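Local coordinates for protein replicative DNA helicase (Nostoc punctiforme, PDB 4O1R) that probably excises itself from a DnaB helicase precursor by protein splicing, joining the flanking segments through a new peptide bond, at residues 3-8 with 131-136; 70-73 with 77-80; 62-67 with 96-101. All blocks are in the same frame, centred on the assembly; numbering follows the deposited sequence.

Contact 1 of 3, residues 3-8 with 131-136; sequences GALAGD and HNFVAN. Unlike the reference sequence in segment 3-8: Ala4 (reference Cys).
Leu5 and Phe133 approach from opposite directions, and one methyl of the leucine carries the whole apolar part of the contact. CD1 of Leu5 lies 3.9 Å from CZ of Phe133 and a similar distance from CE2, obliquely to the ring. The same methyl also reaches CB of Ala135, 3.7 Å away, so it settles between the far end of the phenyl group and the short side chain two residues further along the strand. Leu5 points at the other segment with CG beside its own nitrogen and anti to the carbonyl carbon (chi1 -62°), which puts CD1 at the ring. The first bond of the Phe133 side chain aims neither at nor away from segment 3-8; with CG between the backbone N and the carbonyl carbon (chi1 60°), the ring nonetheless brings CZ to the leucine. Alanine suits position 135 because the leucine methyl already reaches its CB, and a single methyl completes the contact.

The fold is consistent with the HINT fold of inteins, in which both ends of the chain run through the middle of the beta structure. Segment 3-8 near the N-terminus therefore meets strand 132-135 near the C-terminus, their directions 47° apart, with no direct hydrogen bond between them. Nearby, the carbonyl of Ala4, which stands where the reference sequence has cysteine, accepts a hydrogen bond from His76 ND1.

Toward the surface the chemistry turns polar. A water donates to the backbone O of Asp8 at 2.9 Å and accepts from ND2 of Asn136 at 3.1 Å, bridging the segments. Asn136 has left-handed backbone angles, which asparagine tolerates well, and its amide is gripped beyond the water too: OD1 takes the N-H of Leu10, while ND2 also gives a hydrogen bond to the carbonyl of Lys69.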
loop_
_atom_site.group_PDB
_atom_site.type_symbol
_atom_site.label_atom_id
_atom_site.label_comp_id
_atom_site.label_asym_id
_atom_site.label_seq_id
_atom_site.Cartn_x
_atom_site.Cartn_y
_atom_site.Cartn_z
ATOM N N GLY A 3 1.396 2.894 -10.490
ATOM C CA GLY A 3 1.502 1.521 -10.045
ATOM C C GLY A 3 0.216 1.008 -9.429
ATOM O O GLY A 3 -0.760 1.751 -9.262
ATOM N N ALA A 4 0.221 -0.268 -9.076
ATOM C CA ALA A 4 -1.010 -0.927 -8.660
ATOM C C ALA A 4 -0.702 -2.156 -7.818
ATOM O O ALA A 4 0.470 -2.505 -7.601
ATOM C CB ALA A 4 -1.871 -1.256 -9.878
ATOM N N LEU A 5 -1.759 -2.792 -7.332
ATOM C CA LEU A 5 -1.668 -3.878 -6.354
ATOM C C LEU A 5 -2.472 -5.078 -6.768
ATOM O O LEU A 5 -3.488 -4.957 -7.464
ATOM C CB LEU A 5 -2.210 -3.415 -4.996
ATOM C CG LEU A 5 -1.482 -2.257 -4.322
ATOM C CD1 LEU A 5 -2.272 -1.854 -3.087
ATOM C CD2 LEU A 5 -0.056 -2.664 -3.942
ATOM N N ALA A 6 -2.074 -6.242 -6.272
ATOM C CA ALA A 6 -2.899 -7.447 -6.459
ATOM C C ALA A 6 -4.299 -7.218 -5.887
ATOM O O ALA A 6 -4.474 -6.507 -4.891
ATOM C CB ALA A 6 -2.248 -8.650 -5.787
ATOM N N GLY A 7 -5.290 -7.840 -6.518
ATOM C CA GLY A 7 -6.693 -7.667 -6.116
ATOM C C GLY A 7 -7.045 -8.111 -4.713
ATOM O O GLY A 7 -8.005 -7.587 -4.122
ATOM N N ASP A 8 -6.262 -9.042 -4.159
ATOM C CA ASP A 8 -6.521 -9.532 -2.810
ATOM C C ASP A 8 -5.873 -8.680 -1.726
ATOM O O ASP A 8 -6.020 -8.969 -0.543
ATOM C CB ASP A 8 -6.147 -11.017 -2.639
ATOM C CG ASP A 8 -4.699 -11.315 -2.930
ATOM O OD1 ASP A 8 -4.016 -10.492 -3.567
ATOM O OD2 ASP A 8 -4.253 -12.421 -2.544
ATOM N N HIS A 131 -2.521 11.168 -0.898
ATOM C CA HIS A 131 -1.922 10.441 -2.036
ATOM C C HIS A 131 -1.237 9.122 -1.658
ATOM O O HIS A 131 -0.338 8.657 -2.355
ATOM C CB HIS A 131 -0.959 11.339 -2.830
ATOM C CG HIS A 131 -1.555 12.652 -3.238
ATOM N ND1 HIS A 131 -2.535 12.757 -4.202
ATOM C CD2 HIS A 131 -1.309 13.913 -2.810
ATOM C CE1 HIS A 131 -2.862 14.028 -4.354
ATOM N NE2 HIS A 131 -2.139 14.749 -3.516
ATOM N N ASN A 132 -1.693 8.505 -0.574
ATOM C CA ASN A 132 -1.168 7.213 -0.141
ATOM C C ASN A 132 -2.226 6.508 0.671
ATOM O O ASN A 132 -3.232 7.106 1.055
ATOM C CB ASN A 132 0.160 7.356 0.640
ATOM C CG ASN A 132 -0.032 7.822 2.086
ATOM O OD1 ASN A 132 -0.358 7.033 2.976
ATOM N ND2 ASN A 132 0.209 9.104 2.323
ATOM N N PHE A 133 -2.028 5.225 0.903
ATOM C CA PHE A 133 -2.939 4.499 1.765
ATOM C C PHE A 133 -2.253 3.264 2.297
ATOM O O PHE A 133 -1.175 2.881 1.809
ATOM C CB PHE A 133 -4.266 4.147 1.054
ATOM C CG PHE A 133 -4.109 3.286 -0.177
ATOM C CD1 PHE A 133 -3.831 3.871 -1.416
ATOM C CD2 PHE A 133 -4.281 1.900 -0.119
ATOM C CE1 PHE A 133 -3.700 3.079 -2.576
ATOM C CE2 PHE A 133 -4.155 1.106 -1.267
ATOM C CZ PHE A 133 -3.859 1.697 -2.492
ATOM N N VAL A 134 -2.875 2.656 3.301
ATOM C CA VAL A 134 -2.383 1.412 3.877
ATOM C C VAL A 134 -3.034 0.215 3.193
ATOM O O VAL A 134 -4.259 0.122 3.124
ATOM C CB VAL A 134 -2.633 1.360 5.396
ATOM C CG1 VAL A 134 -2.126 0.042 5.959
ATOM C CG2 VAL A 134 -1.989 2.556 6.091
ATOM N N ALA A 135 -2.210 -0.698 2.684
ATOM C CA ALA A 135 -2.680 -1.935 2.072
ATOM C C ALA A 135 -1.861 -3.087 2.621
ATOM O O ALA A 135 -0.626 -3.001 2.684
ATOM C CB ALA A 135 -2.566 -1.862 0.562
ATOM N N ASN A 136 -2.536 -4.158 3.035
ATOM C CA ASN A 136 -1.852 -5.266 3.697
ATOM C C ASN A 136 -0.953 -4.773 4.825
ATOM O O ASN A 136 0.133 -5.311 5.072
ATOM C CB ASN A 136 -1.062 -6.128 2.696
ATOM C CG ASN A 136 -1.922 -7.171 2.017
ATOM O OD1 ASN A 136 -3.153 -7.171 2.129
ATOM N ND2 ASN A 136 -1.273 -8.087 1.320
HETATM O O HOH W 1 -3.651 -10.027 0.642
#

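Contact 2 of 3, residues 70-73 with 77-80; sequences IRAT and KFLT
Phe78 meets Ile70 and Ala72 with one corner of its ring. CB of Ala72 stands at the ring edge, in the plane of the phenyl group and 3.9 Å from CZ. The CG2 methyl of Ile70 comes in obliquely, 3.9 Å from CE2 and 4.0 Å from CZ, as the isoleucine and phenylalanine side chains slide past each other in opposite directions. Ile70 and Ala72 are two residues apart on an extended strand, so both methyls project from the same side of it; the small alanine leaves the long aromatic side chain space to come in end-on, while the branched isoleucine fills the neighbouring volume.

The torsions set this up. In Ile70 CG1 lies opposite the backbone N (chi1 -166°), which leaves CG2 as the branch that meets the phenyl group. Phe78 holds CG beside its own nitrogen and points across from strand 77-80 toward 70-73.

In the next shell, Ile138 and Val140 of strand 138-141 touch both Ile70 and Phe78, Leu5 packs on Ile70 and Ala72, and Leu87 adds to the surroundings of the ring. The two strands follow one another closely in the chain, yet the contact joins two different sheets of the HINT-type intein fold. Strand 69-72 pairs through backbone bonds with 57-64, as Ile70 does with Leu62 and Ala72 with Phe60, whereas 77-80 pairs with 138-141, as Lys77 does with His141. Arg71, pointing the other way, forms a salt bridge with Glu120, and Thr73 OG1 accepts the N-H of Ala4.

No hydrogen bond joins the two segments: each strand's backbone bonds go to its own sheet, and the join between them is made of buried apolar surface alone.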
loop_
_atom_site.group_PDB
_atom_site.type_symbol
_atom_site.label_atom_id
_atom_site.label_comp_id
_atom_site.label_asym_id
_atom_site.label_seq_id
_atom_site.Cartn_x
_atom_site.Cartn_y
_atom_site.Cartn_z
ATOM N N ILE A 70 3.066 -8.036 0.599
ATOM C CA ILE A 70 2.194 -7.395 -0.372
ATOM C C ILE A 70 2.680 -7.736 -1.764
ATOM O O ILE A 70 3.867 -7.997 -1.964
ATOM C CB ILE A 70 2.137 -5.862 -0.132
ATOM C CG1 ILE A 70 0.978 -5.193 -0.891
ATOM C CG2 ILE A 70 3.500 -5.213 -0.432
ATOM C CD1 ILE A 70 0.777 -3.733 -0.478
ATOM N N ARG A 71 1.755 -7.733 -2.718
ATOM C CA ARG A 71 2.089 -7.969 -4.127
ATOM C C ARG A 71 1.753 -6.724 -4.914
ATOM O O ARG A 71 0.595 -6.309 -4.968
ATOM C CB ARG A 71 1.363 -9.204 -4.676
ATOM C CG ARG A 71 1.879 -10.458 -3.964
ATOM C CD ARG A 71 1.134 -11.706 -4.327
ATOM N NE ARG A 71 1.433 -12.109 -5.688
ATOM C CZ ARG A 71 0.515 -12.392 -6.602
ATOM N NH1 ARG A 71 -0.776 -12.319 -6.291
ATOM N NH2 ARG A 71 0.893 -12.760 -7.820
ATOM N N ALA A 72 2.787 -6.116 -5.505
ATOM C CA ALA A 72 2.668 -4.820 -6.150
ATOM C C ALA A 72 3.435 -4.776 -7.455
ATOM O O ALA A 72 4.364 -5.552 -7.677
ATOM C CB ALA A 72 3.167 -3.704 -5.213
ATOM N N THR A 73 3.046 -3.854 -8.321
ATOM C CA THR A 73 3.815 -3.648 -9.548
ATOM C C THR A 73 5.192 -3.052 -9.236
ATOM O O THR A 73 5.405 -2.463 -8.172
ATOM C CB THR A 73 3.064 -2.756 -10.529
ATOM O OG1 THR A 73 2.809 -1.489 -9.910
ATOM C CG2 THR A 73 1.737 -3.382 -10.955
ATOM N N LYS A 77 5.275 2.714 -5.405
ATOM C CA LYS A 77 6.201 3.324 -4.439
ATOM C C LYS A 77 5.846 3.008 -2.983
ATOM O O LYS A 77 4.671 2.918 -2.597
ATOM C CB LYS A 77 6.309 4.837 -4.648
ATOM C CG LYS A 77 6.979 5.224 -5.984
ATOM C CD LYS A 77 7.261 6.719 -6.079
ATOM C CE LYS A 77 7.989 7.045 -7.370
ATOM N NZ LYS A 77 8.431 8.459 -7.415
ATOM N N PHE A 78 6.910 2.821 -2.208
ATOM C CA PHE A 78 6.883 2.560 -0.770
ATOM C C PHE A 78 7.772 3.593 -0.097
ATOM O O PHE A 78 8.634 4.191 -0.749
ATOM C CB PHE A 78 7.407 1.152 -0.492
ATOM C CG PHE A 78 6.525 0.080 -1.063
ATOM C CD1 PHE A 78 6.618 -0.276 -2.406
ATOM C CD2 PHE A 78 5.570 -0.553 -0.274
ATOM C CE1 PHE A 78 5.785 -1.248 -2.943
ATOM C CE2 PHE A 78 4.740 -1.533 -0.812
ATOM C CZ PHE A 78 4.849 -1.872 -2.147
ATOM N N LEU A 79 7.565 3.828 1.197
ATOM C CA LEU A 79 8.290 4.911 1.859
ATOM C C LEU A 79 9.516 4.400 2.607
ATOM O O LEU A 79 9.402 3.550 3.498
ATOM C CB LEU A 79 7.365 5.655 2.828
ATOM C CG LEU A 79 8.011 6.843 3.557
ATOM C CD1 LEU A 79 8.533 7.891 2.588
ATOM C CD2 LEU A 79 7.024 7.463 4.524
ATOM N N THR A 80 10.684 4.913 2.237
ATOM C CA THR A 80 11.913 4.628 2.978
ATOM C C THR A 80 12.316 5.872 3.781
ATOM O O THR A 80 11.728 6.943 3.610
ATOM C CB THR A 80 13.090 4.271 2.042
ATOM O OG1 THR A 80 13.595 5.466 1.409
ATOM C CG2 THR A 80 12.677 3.231 1.004
#

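Contact 3 of 3, residues 62-67 with 96-101; sequences LTTRLG and LALPRN. Unlike the reference sequence in segment 96-101: Ala97 (reference Cys).
Leu62 overlaps the end of Leu96, the two side chains reaching toward each other tip to tip. CD1 of Leu96 fits against both methyls of Leu62, 3.9 Å from CD2 and 4.0 Å from CD1. In the intein's HINT-type beta fold, strands 57-64 and 95-99 each pair antiparallel with the long strand 106-126; here they face one another through side chains instead of backbone bonds. Leucines serve well because their forked ends bridge the 10.7 Å between CA of Leu62 and CA of Leu96.

A second pair repeats the pattern two residues along each strand. Thr64 points at Leu98, whose CD2 lies 4.0 Å from OG1 and 4.1 Å from CG2 of the threonine. Leu98 CD2 thus rests against both branches, while OG1, set between the backbone N and carbonyl carbon by a chi1 of 74°, hydrogen-bonds to Asp109 OD2 on strand 106-126. That same carboxylate oxygen takes the N-H of Leu66, within the turn that ends the segment.

Residues Thr64 to Gly67 form this type I turn. Glycine suits its end, where a side chain would press on the preceding carbonyl, and Gly67 N donates to Thr64 O at 2.9 Å.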
loop_
_atom_site.group_PDB
_atom_site.type_symbol
_atom_site.label_atom_id
_atom_site.label_comp_id
_atom_site.label_asym_id
_atom_site.label_seq_id
_atom_site.Cartn_x
_atom_site.Cartn_y
_atom_site.Cartn_z
ATOM N N LEU A 62 6.648 -8.621 -1.967
ATOM C CA LEU A 62 7.591 -8.031 -1.031
ATOM C C LEU A 62 7.218 -8.493 0.367
ATOM O O LEU A 62 6.049 -8.417 0.738
ATOM C CB LEU A 62 7.528 -6.511 -1.156
ATOM C CG LEU A 62 8.453 -5.695 -0.248
ATOM C CD1 LEU A 62 8.811 -4.391 -0.932
ATOM C CD2 LEU A 62 7.796 -5.442 1.104
ATOM N N THR A 63 8.203 -8.987 1.119
ATOM C CA THR A 63 7.972 -9.472 2.483
ATOM C C THR A 63 8.892 -8.747 3.445
ATOM O O THR A 63 10.067 -8.524 3.129
ATOM C CB THR A 63 8.218 -10.995 2.564
ATOM O OG1 THR A 63 7.436 -11.649 1.560
ATOM C CG2 THR A 63 7.833 -11.564 3.929
ATOM N N THR A 64 8.368 -8.387 4.613
ATOM C CA THR A 64 9.167 -7.706 5.627
ATOM C C THR A 64 9.538 -8.662 6.764
ATOM O O THR A 64 8.969 -9.752 6.897
ATOM C CB THR A 64 8.441 -6.464 6.207
ATOM O OG1 THR A 64 7.384 -6.893 7.081
ATOM C CG2 THR A 64 7.878 -5.566 5.094
ATOM N N ARG A 65 10.460 -8.214 7.614
ATOM C CA ARG A 65 10.969 -9.010 8.733
ATOM C C ARG A 65 9.876 -9.398 9.735
ATOM O O ARG A 65 9.915 -10.503 10.281
ATOM C CB ARG A 65 12.124 -8.266 9.410
ATOM C CG ARG A 65 12.821 -9.006 10.555
ATOM C CD ARG A 65 14.082 -8.244 11.029
ATOM N NE ARG A 65 13.789 -6.853 11.415
ATOM C CZ ARG A 65 14.688 -5.863 11.476
ATOM N NH1 ARG A 65 15.969 -6.075 11.192
ATOM N NH2 ARG A 65 14.296 -4.641 11.819
ATOM N N LEU A 66 8.909 -8.510 9.962
ATOM C CA LEU A 66 7.769 -8.790 10.850
ATOM C C LEU A 66 6.758 -9.722 10.214
ATOM O O LEU A 66 5.807 -10.165 10.875
ATOM C CB LEU A 66 7.047 -7.502 11.235
ATOM C CG LEU A 66 7.728 -6.565 12.228
ATOM C CD1 LEU A 66 6.779 -5.465 12.496
ATOM C CD2 LEU A 66 8.073 -7.233 13.535
ATOM N N GLY A 67 6.938 -9.992 8.922
ATOM C CA GLY A 67 6.091 -10.936 8.199
ATOM C C GLY A 67 5.000 -10.314 7.358
ATOM O O GLY A 67 4.162 -11.034 6.801
ATOM N N LEU A 96 11.146 -0.014 5.245
ATOM C CA LEU A 96 9.929 0.657 4.778
ATOM C C LEU A 96 9.063 1.062 5.955
ATOM O O LEU A 96 9.063 0.395 7.000
ATOM C CB LEU A 96 9.090 -0.274 3.902
ATOM C CG LEU A 96 9.727 -0.884 2.673
ATOM C CD1 LEU A 96 8.662 -1.721 1.987
ATOM C CD2 LEU A 96 10.229 0.234 1.777
ATOM N N ALA A 97 8.300 2.141 5.765
ATOM C CA ALA A 97 7.362 2.601 6.781
ATOM C C ALA A 97 6.111 1.749 6.797
ATOM O O ALA A 97 5.461 1.546 5.757
ATOM C CB ALA A 97 6.978 4.045 6.523
ATOM N N LEU A 98 5.776 1.265 7.987
ATOM C CA LEU A 98 4.593 0.436 8.195
ATOM C C LEU A 98 3.877 0.932 9.436
ATOM O O LEU A 98 4.531 1.389 10.365
ATOM C CB LEU A 98 5.017 -1.032 8.404
ATOM C CG LEU A 98 5.195 -1.997 7.223
ATOM C CD1 LEU A 98 6.255 -1.552 6.247
ATOM C CD2 LEU A 98 5.564 -3.368 7.726
ATOM N N PRO A 99 2.534 0.827 9.476
ATOM C CA PRO A 99 1.830 1.165 10.716
ATOM C C PRO A 99 2.148 0.197 11.841
ATOM O O PRO A 99 2.323 -1.008 11.611
ATOM C CB PRO A 99 0.347 1.033 10.346
ATOM C CG PRO A 99 0.270 0.860 8.928
ATOM C CD PRO A 99 1.611 0.471 8.387
ATOM N N ARG A 100 2.215 0.733 13.059
ATOM C CA ARG A 100 2.321 -0.092 14.249
ATOM C C ARG A 100 0.998 -0.829 14.444
ATOM O O ARG A 100 -0.028 -0.432 13.875
ATOM C CB ARG A 100 2.667 0.769 15.472
ATOM C CG ARG A 100 4.042 1.411 15.377
ATOM C CD ARG A 100 4.532 1.956 16.718
ATOM N NE ARG A 100 5.933 2.384 16.644
ATOM C CZ ARG A 100 6.985 1.580 16.807
ATOM N NH1 ARG A 100 6.819 0.285 17.058
ATOM N NH2 ARG A 100 8.215 2.074 16.712
ATOM N N ASN A 101 1.032 -1.905 15.228
ATOM C CA ASN A 101 -0.155 -2.730 15.483
ATOM C C ASN A 101 -1.289 -1.940 16.137
ATOM O O ASN A 101 -2.464 -2.139 15.821
ATOM C CB ASN A 101 0.214 -3.955 16.328
ATOM C CG ASN A 101 1.109 -4.937 15.582
ATOM O OD1 ASN A 101 0.949 -5.156 14.380
ATOM N ND2 ASN A 101 2.048 -5.548 16.302
#

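In the fold
All three contacts are largely buried, but contact 1 lies nearest the centre of the chain and contact 3 furthest out. Contacts 2 and 3 use neighbouring strands of one sheet, 69-72 and 57-64, joined by the bond from Leu62 N to Ile70 O; their other halves also meet, Ala97, a cysteine in the reference, probably bonding through N to Leu79 O, and Phe78 packing on Leu96. Segment 3-8 is tied to 70-73 by backbone bonding, as at Ala6 N and Arg71 O. Chemistry follows position: contact 2 is wholly apolar, contact 1 passes from a hydrophobic cluster to a water bridge, and contact 3 from leucines to a threonine held by a carboxylate.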